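Local coordinates for glycosyl hydrolases family 31 family protein (Aspergillus niger, PDB 6DRU), which hydrolyses terminal alpha-xylosyl residues, releasing alpha-xylose from the non-reducing terminal glucose of xyloglucan oligosaccharides, at residues V221-Q224 with D229-Q232; T178-S183 with Q233-L238; S504-G509 with M614-M619. All coordinates share one frame; numbering follows the deposited sequence. Where two conformers were deposited one is given.

The three contacts illustrate how one helix, 228-239, can serve two contacts with the same N-terminal sheet, contacts 1 and 2, while bonding to a third. The centres of contacts 1 and 2 lie about 9 Å apart, contact 1 nested inside the chain loop that contact 2 closes. Contact 3, with its centre about 13 Å from that of contact 1 and 11 Å from that of contact 2, joins the catalytic barrel to the C-terminal domain. A salt bridge from Asp229 OD1 to Arg615 NH2 (2.6 Å) ties contact 1 to contact 3, and Met182 CE of contact 2 packs against Ala507 CB (3.8 Å). All three lie away from the xylose pocket.

Contact 1. Residues V221-Q224 with D229-Q232; sequences VAAQ and DTLQ
Apolar packing between Ala223 and Leu231 carries this contact, an example of how a short connection folds a helix back onto the end of the strand that precedes it. Ala223 CB points at the helix and meets the fork of Leu231, 3.6 Å from its CD2 methyl and 3.7 Å from CG. The isobutyl group gets there because CG lies anti to the carbonyl carbon of Leu231 (chi1 -77°), which swings the end of the side chain nearer to 221-224 than its first bond alone would bring it. Thr230 adds a looser apolar touch, its CG2 methyl 4.3 Å from Ala223 CB, so the alanine methyl faces two consecutive helix residues.

Contacts with the strand backbone come second. Leu231 CD2 also lies 3.9 Å from Val221 O, in van der Waals contact with the carbonyl.

Polar groups are served elsewhere. The hydroxyl of Thr230 is hydrogen-bonded to Asp227, just ahead of the helix, while its methyl is turned to the alanine. The backbones of Val221 and Ala223 pair with Ala188 and Gly186, and Leu231 also packs on Ala188, so the helix lies over more than one strand.

Such packing is that of a strand-loop-helix unit: strand 216-222 of the N-terminal beta-sheet gives way, after a few residues, to helix 228-239, which leads the chain on toward the family 31 barrel.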
# COMPACT_ATOMS: atom_id res chain seq x y z
N VAL A 221 -7.84 7.72 -33.85
CA VAL A 221 -7.76 8.02 -35.27
C VAL A 221 -9.08 7.65 -35.92
O VAL A 221 -9.66 6.60 -35.62
CB VAL A 221 -6.58 7.28 -35.94
CG1 VAL A 221 -6.66 5.78 -35.69
CG2 VAL A 221 -6.54 7.58 -37.43
N ALA A 222 -9.56 8.52 -36.81
CA ALA A 222 -10.85 8.34 -37.47
C ALA A 222 -10.68 7.93 -38.92
O ALA A 222 -9.69 8.28 -39.58
CB ALA A 222 -11.68 9.63 -37.39
N ALA A 223 -11.67 7.19 -39.43
CA ALA A 223 -11.73 6.83 -40.84
C ALA A 223 -13.19 6.73 -41.25
O ALA A 223 -14.08 6.53 -40.43
CB ALA A 223 -11.00 5.51 -41.11
N GLN A 224 -13.43 6.88 -42.55
CA GLN A 224 -14.79 6.81 -43.07
C GLN A 224 -15.35 5.40 -42.86
O GLN A 224 -14.61 4.42 -42.95
CB GLN A 224 -14.83 7.19 -44.55
CG GLN A 224 -14.40 8.62 -44.83
CD GLN A 224 -15.28 9.64 -44.14
OE1 GLN A 224 -16.48 9.41 -43.95
NE2 GLN A 224 -14.70 10.77 -43.78
N ASP A 229 -9.40 -0.76 -44.08
CA ASP A 229 -8.03 -0.78 -44.59
C ASP A 229 -7.29 0.50 -44.25
O ASP A 229 -6.08 0.49 -44.04
CB ASP A 229 -8.03 -1.03 -46.09
CG ASP A 229 -8.47 -2.44 -46.45
OD1 ASP A 229 -8.15 -3.37 -45.69
OD2 ASP A 229 -9.13 -2.61 -47.50
N THR A 230 -8.01 1.63 -44.19
CA THR A 230 -7.39 2.88 -43.80
C THR A 230 -7.07 2.90 -42.31
O THR A 230 -6.01 3.38 -41.90
CB THR A 230 -8.28 4.06 -44.17
OG1 THR A 230 -8.48 4.08 -45.59
CG2 THR A 230 -7.65 5.37 -43.75
N LEU A 231 -7.98 2.38 -41.49
CA LEU A 231 -7.72 2.28 -40.05
C LEU A 231 -6.44 1.51 -39.78
O LEU A 231 -5.59 1.94 -38.99
CB LEU A 231 -8.91 1.63 -39.34
CG LEU A 231 -10.14 2.50 -39.10
CD1 LEU A 231 -11.24 1.69 -38.45
CD2 LEU A 231 -9.77 3.70 -38.24
N GLN A 232 -6.27 0.36 -40.45
CA GLN A 232 -5.03 -0.40 -40.29
C GLN A 232 -3.84 0.34 -40.88
O GLN A 232 -2.71 0.16 -40.40
CB GLN A 232 -5.18 -1.78 -40.94
CG GLN A 232 -6.12 -2.71 -40.20
CD GLN A 232 -5.64 -3.02 -38.79
OE1 GLN A 232 -4.46 -3.28 -38.57
NE2 GLN A 232 -6.56 -2.98 -37.83

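Contact 2. Residues T178-S183 with Q233-L238; sequences TPVFMS and QRISAL
Ile235 overlaps two strand side chains at once, Val180 with one branch and Met182 with the other. It is a compact case of a beta-branched residue filling the space between a helix and a sheet. Its CG2 methyl, anti to the backbone N (chi1 -67° for CG1), approaches Val180 CG1 at 4.0 Å, and the two side chains run past each other in opposite directions. The longer branch, almost fully stretched (chi2 170°), brings CD1 to within 4.0 Å of Met182 CG. Here the chains cross obliquely, and it is the middle of the methionine that is touched; the thioether end bends on at chi3. Met182 also packs on Tyr228, Leu231 and Gln232 of the same helix.

Val180 and Met182 can share one partner because they are alternate residues of an extended strand. Phe181, between them, is turned away from the helix and sets its ring edge-to-face with Phe201, toward the other side of the sheet. All of the contact is apolar and buried, with the CA atoms of Val180 and Ile235 8.4 Å apart.

In the fold, helix 228-239 packs on one face of the N-terminal sheet, running roughly antiparallel to strand 176-183. Ile235 also rests on Ala188 of strand 187-191, Arg234 forms a salt bridge with Asp27, and helix 492-508 of the barrel packs against Val180 and Met182 of strand 176-183.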
# COMPACT_ATOMS: atom_id res chain seq x y z
N THR A 178 -3.95 -6.78 -25.82
CA THR A 178 -3.30 -5.59 -26.35
C THR A 178 -4.35 -4.52 -26.63
O THR A 178 -5.24 -4.73 -27.46
CB THR A 178 -2.52 -5.92 -27.63
OG1 THR A 178 -1.56 -6.95 -27.35
CG2 THR A 178 -1.80 -4.69 -28.16
N PRO A 179 -4.28 -3.36 -25.97
CA PRO A 179 -5.34 -2.35 -26.11
C PRO A 179 -5.23 -1.55 -27.41
O PRO A 179 -5.00 -0.34 -27.41
CB PRO A 179 -5.12 -1.48 -24.86
CG PRO A 179 -3.65 -1.55 -24.63
CD PRO A 179 -3.22 -2.94 -25.04
N VAL A 180 -5.41 -2.24 -28.53
CA VAL A 180 -5.51 -1.63 -29.85
C VAL A 180 -6.74 -2.24 -30.51
O VAL A 180 -6.76 -3.44 -30.79
CB VAL A 180 -4.26 -1.86 -30.70
CG1 VAL A 180 -4.49 -1.38 -32.12
CG2 VAL A 180 -3.05 -1.17 -30.09
N PHE A 181 -7.76 -1.42 -30.76
CA PHE A 181 -9.00 -1.93 -31.31
C PHE A 181 -9.56 -0.98 -32.35
O PHE A 181 -9.29 0.22 -32.34
CB PHE A 181 -10.05 -2.18 -30.21
CG PHE A 181 -10.65 -0.92 -29.63
CD1 PHE A 181 -11.82 -0.39 -30.16
CD2 PHE A 181 -10.07 -0.29 -28.55
CE1 PHE A 181 -12.38 0.75 -29.62
CE2 PHE A 181 -10.63 0.85 -28.01
CZ PHE A 181 -11.79 1.37 -28.55
N MET A 182 -10.35 -1.55 -33.27
CA MET A 182 -11.13 -0.79 -34.24
C MET A 182 -12.60 -0.88 -33.88
O MET A 182 -13.07 -1.92 -33.40
CB MET A 182 -10.92 -1.31 -35.66
CG MET A 182 -9.50 -1.25 -36.18
SD MET A 182 -9.41 -1.81 -37.89
CE MET A 182 -10.20 -3.42 -37.77
N SER A 183 -13.33 0.21 -34.11
CA SER A 183 -14.77 0.24 -33.94
C SER A 183 -15.44 0.40 -35.30
O SER A 183 -14.90 1.04 -36.20
CB SER A 183 -15.19 1.38 -33.01
OG SER A 183 -16.60 1.47 -32.92
N GLN A 233 -4.06 1.16 -41.91
CA GLN A 233 -2.97 1.98 -42.43
C GLN A 233 -2.52 3.00 -41.40
O GLN A 233 -1.32 3.29 -41.28
CB GLN A 233 -3.41 2.68 -43.72
CG GLN A 233 -2.27 3.02 -44.66
CD GLN A 233 -2.69 3.99 -45.75
OE1 GLN A 233 -3.78 3.87 -46.32
NE2 GLN A 233 -1.83 4.96 -46.04
N ARG A 234 -3.46 3.56 -40.63
CA ARG A 234 -3.13 4.54 -39.61
C ARG A 234 -2.52 3.88 -38.38
O ARG A 234 -1.57 4.43 -37.79
CB ARG A 234 -4.38 5.33 -39.22
CG ARG A 234 -5.08 6.00 -40.39
CD ARG A 234 -4.37 7.27 -40.82
NE ARG A 234 -5.09 7.96 -41.89
CZ ARG A 234 -4.79 7.85 -43.18
NH1 ARG A 234 -3.78 7.07 -43.57
NH2 ARG A 234 -5.49 8.51 -44.09
N ILE A 235 -3.04 2.72 -37.97
CA ILE A 235 -2.50 2.03 -36.80
C ILE A 235 -1.05 1.63 -37.04
O ILE A 235 -0.19 1.82 -36.18
CB ILE A 235 -3.37 0.80 -36.46
CG1 ILE A 235 -4.76 1.24 -36.00
CG2 ILE A 235 -2.70 -0.05 -35.40
CD1 ILE A 235 -5.75 0.10 -35.89
N SER A 236 -0.76 1.08 -38.22
CA SER A 236 0.60 0.68 -38.54
C SER A 236 1.53 1.88 -38.65
O SER A 236 2.71 1.78 -38.29
CB SER A 236 0.62 -0.13 -39.83
OG SER A 236 0.07 0.61 -40.91
N ALA A 237 1.03 3.01 -39.14
CA ALA A 237 1.84 4.22 -39.17
C ALA A 237 2.12 4.75 -37.77
O ALA A 237 3.11 5.47 -37.57
CB ALA A 237 1.16 5.30 -40.00
N LEU A 238 1.28 4.41 -36.79
CA LEU A 238 1.49 4.85 -35.42
C LEU A 238 2.39 3.90 -34.64
O LEU A 238 3.26 4.35 -33.88
CB LEU A 238 0.15 4.99 -34.70
CG LEU A 238 -0.68 6.22 -35.03
CD1 LEU A 238 -2.12 6.02 -34.59
CD2 LEU A 238 -0.09 7.46 -34.38

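Contact 3. Residues S504-G509 with M614-M619; sequences SAAATG and MRPLYM
Met614 turns its backbone, not its side chain, to the helix: its carbonyl O lies 3.4 Å from Ala506 CB. The setting is a domain interface, where the C-terminal end of barrel helix 492-508, finished by a Schellman motif at Gly509, is laid against strand 614-615, an outer strand of the C-terminal sheet. It exemplifies how small residues let a helix come close, with the CA atoms of Ala506 and Met614 6.9 Å apart.

Arg615 points away from the helix, and its guanidinium forms salt bridges with Asp620 and with Asp229 of helix 228-239. Pro616 points toward the helix, its CD touching Ala506 CB loosely at 4.5 Å, so this one methyl meets both the carbonyl of Met614 and the proline ring. In Tyr618, with CG lodged between the backbone N and the carbonyl carbon (chi1 59°), the phenol reaches the helix by its end, OH 3.6 Å from Ala507 CB. Tyr150 stacks on the Tyr618 ring and Tyr228 meets it edge-to-face, which would limit its movement.

Met619 completes the turn, its N bonded to Pro616 O (3.1 Å), and places its CE methyl over the centre of one face of the Arg615 guanidinium, 3.9 Å above the plane.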
# COMPACT_ATOMS: atom_id res chain seq x y z
N SER A 504 -8.69 -11.58 -34.79
CA SER A 504 -8.54 -10.51 -33.82
C SER A 504 -7.12 -9.94 -33.84
O SER A 504 -6.93 -8.73 -33.69
CB SER A 504 -8.89 -11.01 -32.42
OG SER A 504 -10.25 -11.40 -32.34
N ALA A 505 -6.12 -10.80 -34.04
CA ALA A 505 -4.74 -10.33 -34.14
C ALA A 505 -4.56 -9.42 -35.35
O ALA A 505 -3.78 -8.46 -35.30
CB ALA A 505 -3.79 -11.52 -34.22
N ALA A 506 -5.26 -9.71 -36.45
CA ALA A 506 -5.16 -8.87 -37.63
C ALA A 506 -5.68 -7.46 -37.35
O ALA A 506 -5.10 -6.47 -37.81
CB ALA A 506 -5.91 -9.50 -38.80
N ALA A 507 -6.77 -7.36 -36.60
CA ALA A 507 -7.31 -6.04 -36.25
C ALA A 507 -6.43 -5.31 -35.25
O ALA A 507 -6.53 -4.08 -35.15
CB ALA A 507 -8.73 -6.18 -35.70
N THR A 508 -5.58 -6.02 -34.52
CA THR A 508 -4.63 -5.39 -33.61
C THR A 508 -3.39 -4.88 -34.34
O THR A 508 -2.65 -4.07 -33.78
CB THR A 508 -4.22 -6.38 -32.51
OG1 THR A 508 -5.38 -7.07 -32.04
CG2 THR A 508 -3.57 -5.65 -31.33
N GLY A 509 -3.17 -5.31 -35.58
CA GLY A 509 -2.02 -4.91 -36.35
C GLY A 509 -0.99 -5.99 -36.59
O GLY A 509 0.05 -5.71 -37.19
N MET A 614 -4.44 -12.11 -43.41
CA MET A 614 -5.69 -12.83 -43.24
C MET A 614 -6.74 -11.85 -42.72
O MET A 614 -6.52 -11.15 -41.73
CB MET A 614 -5.54 -14.04 -42.31
CG MET A 614 -5.02 -13.78 -40.92
SD MET A 614 -4.81 -15.35 -40.04
CE MET A 614 -6.50 -15.92 -39.90
N ARG A 615 -7.88 -11.80 -43.41
CA ARG A 615 -8.79 -10.66 -43.34
C ARG A 615 -10.17 -11.09 -42.89
O ARG A 615 -10.82 -11.90 -43.58
CB ARG A 615 -8.86 -9.99 -44.71
CG ARG A 615 -7.51 -9.54 -45.25
CD ARG A 615 -7.58 -9.08 -46.70
NE ARG A 615 -8.43 -7.90 -46.86
CZ ARG A 615 -8.05 -6.66 -46.56
NH1 ARG A 615 -6.84 -6.43 -46.07
NH2 ARG A 615 -8.89 -5.65 -46.74
N PRO A 616 -10.66 -10.60 -41.76
CA PRO A 616 -12.07 -10.83 -41.41
C PRO A 616 -12.99 -10.21 -42.45
O PRO A 616 -12.64 -9.24 -43.12
CB PRO A 616 -12.21 -10.14 -40.04
CG PRO A 616 -11.06 -9.19 -39.96
CD PRO A 616 -9.95 -9.84 -40.72
N LEU A 617 -14.18 -10.79 -42.57
CA LEU A 617 -15.06 -10.47 -43.69
C LEU A 617 -15.56 -9.03 -43.68
O LEU A 617 -15.95 -8.52 -44.73
CB LEU A 617 -16.26 -11.42 -43.72
CG LEU A 617 -15.93 -12.89 -43.98
CD1 LEU A 617 -17.20 -13.73 -44.07
CD2 LEU A 617 -15.09 -13.04 -45.24
N TYR A 618 -15.55 -8.36 -42.52
CA TYR A 618 -16.03 -6.98 -42.49
C TYR A 618 -15.09 -6.02 -43.19
O TYR A 618 -15.52 -4.93 -43.58
CB TYR A 618 -16.27 -6.53 -41.04
CG TYR A 618 -15.05 -6.58 -40.14
CD1 TYR A 618 -14.06 -5.61 -40.21
CD2 TYR A 618 -14.91 -7.59 -39.19
CE1 TYR A 618 -12.96 -5.65 -39.38
CE2 TYR A 618 -13.81 -7.64 -38.36
CZ TYR A 618 -12.84 -6.67 -38.46
OH TYR A 618 -11.74 -6.71 -37.63
N MET A 619 -13.82 -6.39 -43.37
CA MET A 619 -12.87 -5.46 -43.97
C MET A 619 -13.08 -5.32 -45.47
O MET A 619 -12.71 -4.30 -46.05
CB MET A 619 -11.44 -5.91 -43.67
CG MET A 619 -11.01 -5.65 -42.24
SD MET A 619 -9.22 -5.55 -42.09
CE MET A 619 -8.78 -7.14 -42.74